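Local structure of VWFA domain-containing protein (3RAG) at residues S21-P27 / G211-P216; V138-S144 / V174-P180; T187-Q191 / L202-V207. The protein is of unknown function but carries a von Willebrand factor A-type domain and binds a sodium ion, consistent with the metal-ion-dependent adhesion site of that family. All coordinates share one frame; numbering follows the deposited sequence.

Interaction 1: S21-P27 / G211-P216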
loop_
_atom_site.group_PDB
_atom_site.type_symbol
_atom_site.label_atom_id
_atom_site.label_comp_id
_atom_site.label_asym_id
_atom_site.label_seq_id
_atom_site.Cartn_x
_atom_site.Cartn_y
_atom_site.Cartn_z
ATOM N N SER A 21 13.152 8.474 -6.352
ATOM C CA SER A 21 12.778 9.901 -6.407
ATOM C C SER A 21 13.924 10.753 -6.921
ATOM O O SER A 21 15.097 10.448 -6.695
ATOM C CB SER A 21 12.344 10.415 -5.033
ATOM O OG SER A 21 13.443 10.452 -4.113
ATOM N N ASN A 22 13.593 11.847 -7.602
ATOM C CA ASN A 22 14.635 12.721 -8.103
ATOM C C ASN A 22 14.292 14.181 -7.899
ATOM O O ASN A 22 14.971 15.045 -8.415
ATOM C CB ASN A 22 14.962 12.418 -9.574
ATOM C CG ASN A 22 13.762 12.601 -10.481
ATOM O OD1 ASN A 22 12.782 13.217 -10.095
ATOM N ND2 ASN A 22 13.826 12.044 -11.680
ATOM N N ILE A 23 13.229 14.454 -7.147
ATOM C CA ILE A 23 12.897 15.846 -6.824
ATOM C C ILE A 23 12.166 15.846 -5.485
ATOM O O ILE A 23 11.435 14.905 -5.163
ATOM C CB ILE A 23 12.059 16.523 -7.941
ATOM C CG1 ILE A 23 11.800 17.997 -7.598
ATOM C CG2 ILE A 23 10.749 15.769 -8.171
ATOM C CD1 ILE A 23 11.340 18.837 -8.797
ATOM N N GLY A 24 12.412 16.868 -4.673
ATOM C CA GLY A 24 11.686 16.945 -3.419
ATOM C C GLY A 24 12.320 16.146 -2.291
ATOM O O GLY A 24 13.405 15.580 -2.435
ATOM N N PRO A 25 11.639 16.107 -1.144
ATOM C CA PRO A 25 12.251 15.570 0.076
ATOM C C PRO A 25 12.248 14.039 0.117
ATOM O O PRO A 25 11.624 13.366 -0.710
ATOM C CB PRO A 25 11.412 16.195 1.204
ATOM C CG PRO A 25 10.096 16.554 0.556
ATOM C CD PRO A 25 10.351 16.792 -0.902
ATOM N N ASP A 26 12.992 13.504 1.072
ATOM C CA ASP A 26 13.301 12.064 1.124
ATOM C C ASP A 26 12.115 11.166 1.471
ATOM O O ASP A 26 11.536 11.266 2.548
ATOM C CB ASP A 26 14.449 11.877 2.122
ATOM C CG ASP A 26 14.893 10.431 2.274
ATOM O OD1 ASP A 26 14.474 9.545 1.497
ATOM O OD2 ASP A 26 15.699 10.195 3.192
ATOM N N PRO A 27 11.722 10.276 0.539
ATOM C CA PRO A 27 10.559 9.415 0.802
ATOM C C PRO A 27 10.840 8.365 1.878
ATOM O O PRO A 27 9.898 7.789 2.424
ATOM C CB PRO A 27 10.303 8.729 -0.559
ATOM C CG PRO A 27 11.664 8.764 -1.263
ATOM C CD PRO A 27 12.259 10.116 -0.827
ATOM N N GLY A 211 9.227 14.873 -13.158
ATOM C CA GLY A 211 10.140 14.029 -12.401
ATOM C C GLY A 211 9.352 13.211 -11.403
ATOM O O GLY A 211 8.142 13.023 -11.561
ATOM N N THR A 212 10.043 12.673 -10.405
ATOM C CA THR A 212 9.366 11.873 -9.401
ATOM C C THR A 212 9.566 12.414 -7.992
ATOM O O THR A 212 10.661 12.369 -7.439
ATOM C CB THR A 212 9.839 10.411 -9.456
ATOM O OG1 THR A 212 10.982 10.245 -8.613
ATOM C CG2 THR A 212 10.210 10.029 -10.878
ATOM N N PRO A 213 8.470 12.877 -7.409
ATOM C CA PRO A 213 8.422 13.359 -6.024
ATOM C C PRO A 213 7.770 12.332 -5.108
ATOM O O PRO A 213 6.645 12.482 -4.607
ATOM C CB PRO A 213 7.598 14.650 -6.140
ATOM C CG PRO A 213 6.650 14.358 -7.284
ATOM C CD PRO A 213 7.449 13.527 -8.264
ATOM N N THR A 214 8.496 11.250 -4.879
ATOM C CA THR A 214 7.950 10.166 -4.109
ATOM C C THR A 214 7.689 10.542 -2.663
ATOM O O THR A 214 6.782 10.014 -2.060
ATOM C CB THR A 214 8.924 8.954 -4.129
ATOM O OG1 THR A 214 9.419 8.790 -5.466
ATOM C CG2 THR A 214 8.212 7.690 -3.668
ATOM N N GLY A 215 8.516 11.419 -2.097
ATOM C CA GLY A 215 8.321 11.797 -0.694
ATOM C C GLY A 215 6.955 12.451 -0.436
ATOM O O GLY A 215 6.171 11.989 0.388
ATOM N N PRO A 216 6.668 13.543 -1.138
ATOM C CA PRO A 216 5.364 14.199 -0.984
ATOM C C PRO A 216 4.196 13.241 -1.266
ATOM O O PRO A 216 3.169 13.326 -0.612
ATOM C CB PRO A 216 5.426 15.320 -2.025
ATOM C CG PRO A 216 6.898 15.674 -2.048
ATOM C CD PRO A 216 7.586 14.335 -1.977
HETATM O O HOH W 1 10.695 13.105 -3.196
#
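Asn-22 and Thr-212 grip each other twice, their side chains crossing at about a right angle. With CG turned between the backbone N and carbonyl carbon (chi1 60°), the Asn-22 amide swings back so that OD1 takes the Thr-212 N-H at 2.8 Å, almost straight at 174° though tilted from the amide plane. Asn-22 N donates to Thr-212 O (3.0 Å), in the plane of that carbonyl. Ile-23 N adds a weak bond to the same oxygen, and Ile-23 CG2 lies against Pro-213 CB at 3.9 Å. Further along, a water donates to Ile-23 O and Pro-25 O and accepts from Gly-215 N (3.0 Å). Pro-25 CD meets Pro-216 CG at 3.8 Å. A side chain on Gly-215 would run into Pro-25 O; Pro-27 CB lies 3.6 Å from Gly-215 N, the Pro-27 ring aslant to Thr-214 (CB to CB 3.8 Å). Ser-21 CB packs on Thr-214 OG1, while its OG bonds to Glu-59 of helix 58-66. Thr-212, in the Gly-Thr-Pro-Thr-Gly run 211-215 leading into helix 214-232, has its side chain about 4 Å from the sodium without being a ligand and probably corresponds to the threonine of the metal-ion-dependent adhesion site.

Interaction 2: V138-S144 / V174-P180. With NA (sodium ion), chain C.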
loop_
_atom_site.group_PDB
_atom_site.type_symbol
_atom_site.label_atom_id
_atom_site.label_comp_id
_atom_site.label_asym_id
_atom_site.label_seq_id
_atom_site.Cartn_x
_atom_site.Cartn_y
_atom_site.Cartn_z
ATOM N N VAL A 138 -4.145 3.444 0.213
ATOM C CA VAL A 138 -3.916 4.488 -0.765
ATOM C C VAL A 138 -2.896 3.966 -1.754
ATOM O O VAL A 138 -1.793 3.550 -1.366
ATOM C CB VAL A 138 -3.349 5.771 -0.129
ATOM C CG1 VAL A 138 -3.097 6.807 -1.218
ATOM C CG2 VAL A 138 -4.350 6.315 0.899
ATOM N N VAL A 139 -3.261 3.967 -3.032
ATOM C CA VAL A 139 -2.334 3.533 -4.072
ATOM C C VAL A 139 -1.702 4.810 -4.657
ATOM O O VAL A 139 -2.437 5.695 -5.129
ATOM C CB VAL A 139 -3.091 2.766 -5.175
ATOM C CG1 VAL A 139 -2.119 2.332 -6.262
ATOM C CG2 VAL A 139 -3.830 1.540 -4.584
ATOM N N CYS A 140 -0.365 4.924 -4.590
ATOM C CA CYS A 140 0.373 6.103 -5.082
ATOM C C CYS A 140 1.032 5.710 -6.377
ATOM O O CYS A 140 1.886 4.832 -6.378
ATOM C CB CYS A 140 1.500 6.530 -4.128
ATOM S SG CYS A 140 0.917 6.956 -2.500
ATOM N N LEU A 141 0.625 6.344 -7.470
ATOM C CA LEU A 141 1.078 5.958 -8.800
ATOM C C LEU A 141 2.016 7.014 -9.378
ATOM O O LEU A 141 1.644 8.187 -9.567
ATOM C CB LEU A 141 -0.136 5.778 -9.739
ATOM C CG LEU A 141 -1.159 4.761 -9.249
ATOM C CD1 LEU A 141 -2.335 4.657 -10.228
ATOM C CD2 LEU A 141 -0.431 3.389 -9.149
ATOM N N ASP A 142 3.227 6.563 -9.674
ATOM C CA ASP A 142 4.272 7.362 -10.311
ATOM C C ASP A 142 3.762 7.690 -11.703
ATOM O O ASP A 142 3.362 6.781 -12.438
ATOM C CB ASP A 142 5.490 6.444 -10.392
ATOM C CG ASP A 142 6.750 7.108 -10.928
ATOM O OD1 ASP A 142 6.689 8.125 -11.646
ATOM O OD2 ASP A 142 7.836 6.530 -10.644
ATOM N N THR A 143 3.748 8.975 -12.060
ATOM C CA THR A 143 3.379 9.375 -13.411
ATOM C C THR A 143 4.456 10.273 -13.999
ATOM O O THR A 143 4.173 11.152 -14.791
ATOM C CB THR A 143 1.984 10.082 -13.470
ATOM O OG1 THR A 143 2.017 11.319 -12.737
ATOM C CG2 THR A 143 0.903 9.178 -12.922
ATOM N N SER A 144 5.717 10.019 -13.650
ATOM C CA SER A 144 6.796 10.766 -14.278
ATOM C C SER A 144 6.846 10.411 -15.760
ATOM O O SER A 144 6.217 9.447 -16.196
ATOM C CB SER A 144 8.126 10.434 -13.611
ATOM O OG SER A 144 8.388 9.059 -13.735
ATOM N N VAL A 174 -10.457 2.480 -0.837
ATOM C CA VAL A 174 -9.251 2.710 -1.641
ATOM C C VAL A 174 -9.264 4.119 -2.206
ATOM O O VAL A 174 -10.276 4.596 -2.759
ATOM C CB VAL A 174 -9.113 1.656 -2.778
ATOM C CG1 VAL A 174 -10.317 1.717 -3.706
ATOM C CG2 VAL A 174 -7.821 1.856 -3.573
ATOM N N SER A 175 -8.128 4.797 -2.079
ATOM C CA SER A 175 -7.954 6.108 -2.707
ATOM C C SER A 175 -6.746 5.989 -3.627
ATOM O O SER A 175 -5.864 5.149 -3.397
ATOM C CB SER A 175 -7.687 7.161 -1.626
ATOM O OG SER A 175 -7.370 8.417 -2.203
ATOM N N VAL A 176 -6.699 6.811 -4.671
ATOM C CA VAL A 176 -5.569 6.756 -5.582
ATOM C C VAL A 176 -4.991 8.156 -5.728
ATOM O O VAL A 176 -5.726 9.150 -5.873
ATOM C CB VAL A 176 -6.011 6.239 -6.985
ATOM C CG1 VAL A 176 -4.840 6.265 -7.976
ATOM C CG2 VAL A 176 -6.670 4.841 -6.875
ATOM N N ILE A 177 -3.671 8.248 -5.641
ATOM C CA ILE A 177 -3.028 9.493 -5.986
ATOM C C ILE A 177 -1.945 9.257 -7.006
ATOM O O ILE A 177 -1.403 8.152 -7.119
ATOM C CB ILE A 177 -2.452 10.230 -4.766
ATOM C CG1 ILE A 177 -1.330 9.460 -4.141
ATOM C CG2 ILE A 177 -3.508 10.470 -3.702
ATOM C CD1 ILE A 177 -0.887 10.115 -2.827
ATOM N N ALA A 178 -1.656 10.302 -7.769
ATOM C CA ALA A 178 -0.586 10.301 -8.751
ATOM C C ALA A 178 0.495 11.291 -8.317
ATOM O O ALA A 178 0.204 12.308 -7.697
ATOM C CB ALA A 178 -1.126 10.733 -10.110
ATOM N N PHE A 179 1.741 10.985 -8.655
ATOM C CA PHE A 179 2.843 11.892 -8.414
ATOM C C PHE A 179 3.764 11.845 -9.621
ATOM O O PHE A 179 4.153 10.771 -10.069
ATOM C CB PHE A 179 3.597 11.567 -7.100
ATOM C CG PHE A 179 4.245 10.196 -7.053
ATOM C CD1 PHE A 179 5.616 10.069 -7.246
ATOM C CD2 PHE A 179 3.497 9.050 -6.788
ATOM C CE1 PHE A 179 6.235 8.832 -7.183
ATOM C CE2 PHE A 179 4.118 7.770 -6.712
ATOM C CZ PHE A 179 5.486 7.665 -6.907
ATOM N N PRO A 180 4.110 13.012 -10.165
ATOM C CA PRO A 180 3.775 14.365 -9.690
ATOM C C PRO A 180 2.332 14.793 -10.015
ATOM O O PRO A 180 1.577 14.027 -10.607
ATOM C CB PRO A 180 4.756 15.248 -10.466
ATOM C CG PRO A 180 4.987 14.509 -11.749
ATOM C CD PRO A 180 4.924 13.037 -11.400
HETATM NA NA NA C . 10.500 7.509 -13.628
HETATM O O HOH W 2 10.152 7.499 -11.151
HETATM O O HOH W 3 13.202 8.246 -13.085
#
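Asp-142 CA lies over one face of the Phe-179 ring, 3.7 Å from its centroid, a CH-pi contact offset toward the rim, while Cys-140 O sits at the ring edge. With CG anti to the backbone N (chi1 -175°), the Asp-142 carboxylate reaches past the ring to the loop beyond. There OD1 accepts from Ser-144 N (2.9 Å), closing an Asx turn, and from Ser-144 OG (2.9 Å) on its syn side. This points Ser-144 OG at the sodium ion, 2.6 Å away; Asp-18, Ser-146 and two waters are also ligands, and one of these waters lies 2.6 Å from Asp-142 OD2. That oxygen is itself held by Thr-17 OG1 and Asp-18 N. With an alanine here, the N-H and hydroxyl of Ser-144 and the Thr-17 and Asp-18 donors would probably lose their acceptor, leaving the serine less firmly aimed at the metal. Behind the site the strands run parallel: Val-139, Leu-141 and Thr-143 N donate to Ser-175, Ile-177 and Phe-179 O, and Ile-177 and Phe-179 N return bonds to Val-139 and Leu-141 O. Cys-140 SG packs on Ile-177 CD1 at 3.7 Å, and on the other face Leu-141 CD1 meets Val-176 CG1 at 3.7 Å. Asp-142, Ser-144 and Ser-146, at and just past the end of the first strand of a beta-alpha-beta unit, fit the DxSxS signature of the metal-ion-dependent adhesion site.

Interaction 3: T187-Q191 / L202-V207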
loop_
_atom_site.group_PDB
_atom_site.type_symbol
_atom_site.label_atom_id
_atom_site.label_comp_id
_atom_site.label_asym_id
_atom_site.label_seq_id
_atom_site.Cartn_x
_atom_site.Cartn_y
_atom_site.Cartn_z
ATOM N N THR A 187 1.389 16.376 -6.139
ATOM C CA THR A 187 0.578 15.163 -6.262
ATOM C C THR A 187 -0.796 15.546 -6.783
ATOM O O THR A 187 -1.191 16.722 -6.777
ATOM C CB THR A 187 0.370 14.449 -4.918
ATOM O OG1 THR A 187 -0.545 15.224 -4.110
ATOM C CG2 THR A 187 1.714 14.228 -4.201
ATOM N N ARG A 188 -1.513 14.547 -7.256
ATOM C CA ARG A 188 -2.871 14.766 -7.731
ATOM C C ARG A 188 -3.755 13.717 -7.082
ATOM O O ARG A 188 -3.445 12.529 -7.124
ATOM C CB ARG A 188 -2.898 14.598 -9.245
ATOM C CG ARG A 188 -4.226 14.879 -9.901
ATOM C CD ARG A 188 -4.266 14.197 -11.284
ATOM N NE ARG A 188 -3.040 14.404 -12.067
ATOM C CZ ARG A 188 -3.025 14.951 -13.285
ATOM N NH1 ARG A 188 -1.878 15.119 -13.930
ATOM N NH2 ARG A 188 -4.164 15.330 -13.862
ATOM N N LEU A 189 -4.853 14.138 -6.463
ATOM C CA LEU A 189 -5.796 13.158 -5.951
ATOM C C LEU A 189 -6.604 12.624 -7.128
ATOM O O LEU A 189 -7.377 13.360 -7.745
ATOM C CB LEU A 189 -6.725 13.793 -4.921
ATOM C CG LEU A 189 -7.769 12.831 -4.327
ATOM C CD1 LEU A 189 -7.099 11.796 -3.448
ATOM C CD2 LEU A 189 -8.828 13.613 -3.548
ATOM N N VAL A 190 -6.435 11.348 -7.445
ATOM C CA VAL A 190 -7.147 10.748 -8.574
ATOM C C VAL A 190 -8.577 10.356 -8.181
ATOM O O VAL A 190 -9.546 10.616 -8.926
ATOM C CB VAL A 190 -6.368 9.527 -9.145
ATOM C CG1 VAL A 190 -7.131 8.898 -10.311
ATOM C CG2 VAL A 190 -5.002 9.979 -9.608
ATOM N N GLN A 191 -8.714 9.725 -7.020
ATOM C CA GLN A 191 -10.040 9.518 -6.464
ATOM C C GLN A 191 -9.956 9.532 -4.958
ATOM O O GLN A 191 -8.956 9.116 -4.388
ATOM C CB GLN A 191 -10.623 8.196 -6.931
ATOM C CG GLN A 191 -9.917 6.955 -6.324
ATOM C CD GLN A 191 -10.702 5.683 -6.595
ATOM O OE1 GLN A 191 -11.102 4.952 -5.666
ATOM N NE2 GLN A 191 -10.948 5.417 -7.869
ATOM N N LEU A 202 -8.793 7.202 -13.513
ATOM C CA LEU A 202 -7.424 6.763 -13.775
ATOM C C LEU A 202 -6.980 7.194 -15.175
ATOM O O LEU A 202 -5.883 7.712 -15.351
ATOM C CB LEU A 202 -7.255 5.243 -13.648
ATOM C CG LEU A 202 -7.273 4.584 -12.268
ATOM C CD1 LEU A 202 -7.152 3.064 -12.399
ATOM C CD2 LEU A 202 -6.140 5.134 -11.432
ATOM N N GLU A 203 -7.819 6.963 -16.177
ATOM C CA GLU A 203 -7.415 7.312 -17.543
ATOM C C GLU A 203 -7.191 8.804 -17.736
ATOM O O GLU A 203 -6.252 9.206 -18.427
ATOM C CB GLU A 203 -8.444 6.818 -18.564
ATOM C CG GLU A 203 -8.474 5.312 -18.677
ATOM C CD GLU A 203 -9.250 4.852 -19.892
ATOM O OE1 GLU A 203 -9.364 5.634 -20.865
ATOM O OE2 GLU A 203 -9.744 3.708 -19.873
ATOM N N ALA A 204 -8.060 9.623 -17.140
ATOM C CA ALA A 204 -7.980 11.068 -17.315
ATOM C C ALA A 204 -6.814 11.665 -16.558
ATOM O O ALA A 204 -6.207 12.625 -17.014
ATOM C CB ALA A 204 -9.311 11.767 -16.871
ATOM N N GLU A 205 -6.501 11.105 -15.395
ATOM C CA GLU A 205 -5.577 11.776 -14.478
ATOM C C GLU A 205 -4.138 11.274 -14.525
ATOM O O GLU A 205 -3.231 11.947 -14.022
ATOM C CB GLU A 205 -6.116 11.701 -13.033
ATOM C CG GLU A 205 -7.568 12.205 -12.897
ATOM C CD GLU A 205 -7.694 13.708 -13.148
ATOM O OE1 GLU A 205 -6.683 14.420 -12.984
ATOM O OE2 GLU A 205 -8.800 14.173 -13.518
ATOM N N LEU A 206 -3.908 10.092 -15.105
ATOM C CA LEU A 206 -2.549 9.562 -15.138
ATOM C C LEU A 206 -1.819 9.999 -16.399
ATOM O O LEU A 206 -1.842 9.333 -17.435
ATOM C CB LEU A 206 -2.531 8.024 -14.959
ATOM C CG LEU A 206 -3.229 7.494 -13.708
ATOM C CD1 LEU A 206 -3.092 5.963 -13.659
ATOM C CD2 LEU A 206 -2.620 8.103 -12.447
ATOM N N VAL A 207 -1.179 11.158 -16.311
ATOM C CA VAL A 207 -0.445 11.715 -17.436
ATOM C C VAL A 207 1.034 11.648 -17.120
ATOM O O VAL A 207 1.468 12.127 -16.076
ATOM C CB VAL A 207 -0.838 13.180 -17.682
ATOM C CG1 VAL A 207 -0.289 13.660 -19.013
ATOM C CG2 VAL A 207 -2.347 13.341 -17.626
#
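Val-190, one of the two residues of a classic beta bulge facing Val-176, packs together with Arg-188 of the same edge strand, 188-194, against the C-terminal end of helix 199-205. Arg-188 and Glu-205 form the polar half of this contact. Their side chains cross at about a right angle, with the guanidinium and carboxylate planes 60° apart. A single bond, Arg-188 NH2 to Glu-205 OE1 at 2.8 Å, makes the salt bridge. Its N-H...O angle is 157°, and the oxygen lies close to the guanidinium plane. The arginine leaves the strand with CG anti to the backbone N and then bends at chi3 (-46°), which lays the guanidinium over the end of the helix. Glu-205 O stands 3.0 Å above the guanidinium plane, over its centre, where it meets the charged face and not an N-H. The same carbonyl takes a weak bond from Val-207 N across an inverse gamma turn centred on Leu-206. Lys-182 forms a long, weak ion pair with Glu-205 OE1.

Val-190 makes the apolar half, sliding past Glu-205 in the opposite direction. Both its methyls touch Glu-205 CB; CG1 also meets Leu-202 CD2 (4.1 Å), and CG2 meets Leu-206 CD2 (4.2 Å), whose side chain crosses it at about a right angle. Leu-202 and Leu-206 continue inward to Leu-141 of strand 135-142, joining this small cluster to the core. The arrangement is that of a short helix packed over the antiparallel edge strand of an otherwise parallel, Rossmann-like von Willebrand A sheet.

From the N terminus, the chain leaves strand 10-17 and lays down 21-27, whose partner 211-216 arrives only near the end; interaction 1 therefore closes a loop of some 180 residues, with interactions 2 and 3 nested inside it. Interaction 2 closes first, after one helical crossover, and interaction 3 follows in series without crossing it. Strand 172-179 connects these two: Val-190 N probably bonds to Val-176 O, and Ser-175 OG to Gln-191 O. Interactions 1 and 2 meet beside the sodium, Thr-212 CG2 on Ser-144 CB, and again farther in, Thr-214 OG1 on Phe-179 CE1. Together they tie the loop after strand 10-17, central strands, edge strand, helix 199-205 and the start of helix 214-232.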